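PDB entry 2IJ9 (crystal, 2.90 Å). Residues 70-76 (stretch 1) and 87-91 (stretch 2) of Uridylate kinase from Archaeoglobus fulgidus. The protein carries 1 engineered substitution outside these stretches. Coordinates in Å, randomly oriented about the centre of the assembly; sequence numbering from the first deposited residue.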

ATOM      1  N   THR B  70       5.785  12.977   5.853  1.00 45.24           N
ATOM      2  CA  THR B  70       6.029  13.854   4.730  1.00 58.54           C
ATOM      3  C   THR B  70       7.506  13.756   4.355  1.00 58.31           C
ATOM      4  O   THR B  70       7.831  13.548   3.195  1.00 47.71           O
ATOM      5  N   ARG B  71       8.382  13.852   5.354  1.00 58.10           N
ATOM      6  CA  ARG B  71       9.828  13.860   5.136  1.00 62.65           C
ATOM      7  C   ARG B  71      10.288  12.588   4.429  1.00 61.03           C
ATOM      8  O   ARG B  71      11.171  12.629   3.579  1.00 55.03           O
ATOM      9  N   LEU B  72       9.666  11.468   4.786  1.00 44.98           N
ATOM     10  CA  LEU B  72       9.951  10.170   4.186  1.00 53.96           C
ATOM     11  C   LEU B  72       9.550  10.119   2.706  1.00 60.62           C
ATOM     12  O   LEU B  72      10.335   9.701   1.856  1.00 63.19           O
ATOM     13  N   ASN B  73       8.329  10.550   2.410  1.00 51.78           N
ATOM     14  CA  ASN B  73       7.919  10.717   1.039  1.00 55.74           C
ATOM     15  C   ASN B  73       8.904  11.591   0.290  1.00 55.25           C
ATOM     16  O   ASN B  73       9.285  11.294  -0.845  1.00 63.88           O
ATOM     17  N   ALA B  74       9.334  12.658   0.947  1.00 57.58           N
ATOM     18  CA  ALA B  74      10.227  13.611   0.328  1.00 66.31           C
ATOM     19  C   ALA B  74      11.551  12.947  -0.040  1.00 82.80           C
ATOM     20  O   ALA B  74      12.079  13.168  -1.138  1.00 68.45           O
ATOM     21  N   MET B  75      12.061  12.118   0.874  1.00 74.36           N
ATOM     22  CA  MET B  75      13.285  11.379   0.633  1.00 67.28           C
ATOM     23  C   MET B  75      13.111  10.519  -0.605  1.00 69.40           C
ATOM     24  O   MET B  75      13.973  10.477  -1.469  1.00 74.18           O
ATOM     25  N   LEU B  76      11.960   9.874  -0.700  1.00 64.80           N
ATOM     26  CA  LEU B  76      11.680   8.982  -1.796  1.00 62.74           C
ATOM     27  C   LEU B  76      11.795   9.748  -3.095  1.00 67.21           C
ATOM     28  O   LEU B  76      12.484   9.322  -4.019  1.00 71.61           O
ATOM     29  N   LYS B  87      19.678  16.332   1.368  1.00 65.76           N
ATOM     30  CA  LYS B  87      19.184  16.605   2.691  1.00 68.36           C
ATOM     31  C   LYS B  87      17.727  17.034   2.521  1.00 58.56           C
ATOM     32  O   LYS B  87      17.394  17.737   1.585  1.00 58.80           O
ATOM     33  N   VAL B  88      16.857  16.574   3.404  1.00 62.93           N
ATOM     34  CA  VAL B  88      15.534  17.152   3.496  1.00 66.26           C
ATOM     35  C   VAL B  88      15.562  18.281   4.528  1.00 55.20           C
ATOM     36  O   VAL B  88      15.725  18.017   5.725  1.00 63.91           O
ATOM     37  N   PRO B  89      15.397  19.541   4.076  1.00 64.21           N
ATOM     38  CA  PRO B  89      15.341  20.655   5.016  1.00 69.84           C
ATOM     39  C   PRO B  89      14.191  20.533   5.980  1.00 63.09           C
ATOM     40  O   PRO B  89      13.137  20.001   5.621  1.00 74.59           O
ATOM     41  N   VAL B  90      14.404  21.046   7.187  1.00 59.66           N
ATOM     42  CA  VAL B  90      13.472  20.890   8.289  1.00 66.14           C
ATOM     43  C   VAL B  90      12.845  22.249   8.606  1.00 72.17           C
ATOM     44  O   VAL B  90      11.947  22.355   9.450  1.00 67.45           O
ATOM     45  N   ASP B  91      13.350  23.276   7.918  1.00 79.52           N
ATOM     46  CA  ASP B  91      12.849  24.657   7.998  1.00 81.28           C
ATOM     47  C   ASP B  91      13.269  25.447   6.755  1.00 81.69           C
ATOM     48  O   ASP B  91      14.150  25.032   6.007  1.00 84.69           O
TER

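The contact between the helix of residues 70-76 and the irregular segment 87-91 is a small, largely apolar one, in which Val-88 packs against one side of the helix and the long side chain of Arg-71 reaches along the segment to Val-90. It buries 232 Å² summed over both sides, and no hydrogen bond crosses between the stretches.

The helix offers a regular surface, its backbone held by hydrogen bonds from Ala-74 N to Thr-70 O (2.8 Å), Met-75 N to Arg-71 O (2.9 Å) and Leu-76 N to Leu-72 O (3.0 Å). This winding brings Arg-71, Ala-74 and Met-75 together on the side that meets the second stretch, whereas the CA-to-CB bond of Leu-72 points away.

Val-88 is the centre of the contact. Its CA-to-CB bond points toward the helix, and with chi1 in the t rotamer (174°), Val-88 CG2 lies 3.8 Å from Met-75 CG and Val-88 CG1 lies 3.7 Å from Arg-71 CD, while Ala-74 CB is near both methyls, 4.2 Å from CG2 and 4.4 Å from CG1. The CA-to-CB bond of Ala-74 also points toward the other stretch, but its single methyl makes only a modest contribution. The CA-to-CB bond of Met-75 points sideways; chi1 (m, -67°) places its CG beside Val-88 CG2, and chi2 (t, -172°) and chi3 (p, 82°) set the rest of the chain. The nearest pair of CA atoms across the stretches is Arg-71 CA and Val-88 CA, 6.8 Å apart.

Arg-71 extends the contact beyond the valine. Its CA-to-CB bond points sideways, yet the end of the side chain comes nearer to the segment. Chi1 is m (-52°), chi2 lies between wells at -96°, chi3 is t (177°) and chi4 is 81°. The aliphatic part thus passes Val-88, and the guanidinium arrives at Val-90, whose CG2 lies over one face of the planar group, 3.2 Å from Arg-71 NH2. This is a tight van der Waals approach. Val-90 has chi1 in p (72°) and its CA-to-CB bond runs sideways.

Arg-71 NE and NH2 both hydrogen-bond elsewhere in the structure, and neither bonds to the segment. Pro-89 O approaches the guanidinium obliquely, 4.3 Å from Arg-71 NE, too far for a hydrogen bond, and the CA-to-CB bond of Pro-89 points away. At the ends of the segment, the CA-to-CB bonds of Lys-87 and Asp-91 also point away from the helix; Asp-91 instead occupies an N-cap position, its side chain capping a backbone nitrogen just beyond the stretch.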

ATOM      1  CB  THR B  70       5.610  15.321   5.008  1.00 41.05           C
ATOM      2  OG1 THR B  70       6.399  15.858   6.081  1.00 64.32           O
ATOM      3  CG2 THR B  70       4.163  15.400   5.400  1.00 63.36           C
ATOM      4  CB  ARG B  71      10.576  13.994   6.464  1.00 73.74           C
ATOM      5  CG  ARG B  71      10.145  15.146   7.347  1.00 52.22           C
ATOM      6  CD  ARG B  71      11.030  16.342   7.167  1.00 60.27           C
ATOM      7  NE  ARG B  71      10.565  17.463   7.976  1.00 79.56           N
ATOM      8  CZ  ARG B  71      10.824  17.598   9.269  1.00 69.07           C
ATOM      9  NH1 ARG B  71      11.544  16.677   9.895  1.00 81.34           N
ATOM     10  NH2 ARG B  71      10.366  18.652   9.931  1.00 72.52           N
ATOM     11  CB  LEU B  72       9.240   9.062   4.967  1.00 35.68           C
ATOM     12  CG  LEU B  72       9.669   7.632   4.659  1.00 59.02           C
ATOM     13  CD1 LEU B  72      11.157   7.490   4.305  1.00 72.52           C
ATOM     14  CD2 LEU B  72       9.332   6.788   5.847  1.00 81.18           C
ATOM     15  CB  ASN B  73       6.535  11.334   0.992  1.00 59.44           C
ATOM     16  CG  ASN B  73       5.493  10.409   1.522  1.00 62.63           C
ATOM     17  OD1 ASN B  73       4.558  10.825   2.201  1.00 77.82           O
ATOM     18  ND2 ASN B  73       5.652   9.126   1.228  1.00 66.03           N
ATOM     19  CB  ALA B  74      10.451  14.754   1.246  1.00 51.31           C
ATOM     20  CB  MET B  75      13.630  10.504   1.828  1.00 67.86           C
ATOM     21  CG  MET B  75      14.017  11.254   3.096  1.00 52.27           C
ATOM     22  SD  MET B  75      14.637  10.128   4.366  1.00 63.40           S
ATOM     23  CE  MET B  75      16.322  10.007   3.759  1.00 86.74           C
ATOM     24  CB  LEU B  76      10.279   8.391  -1.637  1.00 55.48           C
ATOM     25  CG  LEU B  76      10.047   7.066  -2.361  1.00 82.87           C
ATOM     26  CD1 LEU B  76      11.024   5.980  -1.890  1.00 89.84           C
ATOM     27  CD2 LEU B  76       8.597   6.626  -2.199  1.00 81.53           C
ATOM     28  CB  LYS B  87      20.041  17.720   3.309  1.00 80.88           C
ATOM     29  CG  LYS B  87      19.456  18.442   4.517  1.00 80.78           C
ATOM     30  CD  LYS B  87      20.161  18.083   5.822  1.00101.34           C
ATOM     31  CE  LYS B  87      19.638  18.949   6.983  1.00115.78           C
ATOM     32  NZ  LYS B  87      20.445  18.806   8.231  1.00138.74           N
ATOM     33  CB  VAL B  88      14.472  16.097   3.900  1.00 79.16           C
ATOM     34  CG1 VAL B  88      13.110  16.744   4.134  1.00 71.61           C
ATOM     35  CG2 VAL B  88      14.333  15.038   2.837  1.00 75.62           C
ATOM     36  CB  PRO B  89      15.114  21.875   4.125  1.00 54.06           C
ATOM     37  CG  PRO B  89      14.648  21.350   2.861  1.00 61.93           C
ATOM     38  CD  PRO B  89      15.267  20.010   2.689  1.00 82.52           C
ATOM     39  CB  VAL B  90      14.218  20.313   9.504  1.00 63.09           C
ATOM     40  CG1 VAL B  90      15.135  21.364  10.112  1.00 62.08           C
ATOM     41  CG2 VAL B  90      13.270  19.771  10.535  1.00 70.93           C
ATOM     42  CB  ASP B  91      13.300  25.370   9.289  1.00 70.08           C
ATOM     43  CG  ASP B  91      14.798  25.668   9.322  1.00 87.39           C
ATOM     44  OD1 ASP B  91      15.306  26.356   8.412  1.00 85.48           O
ATOM     45  OD2 ASP B  91      15.470  25.231  10.281  1.00 95.10           O
TER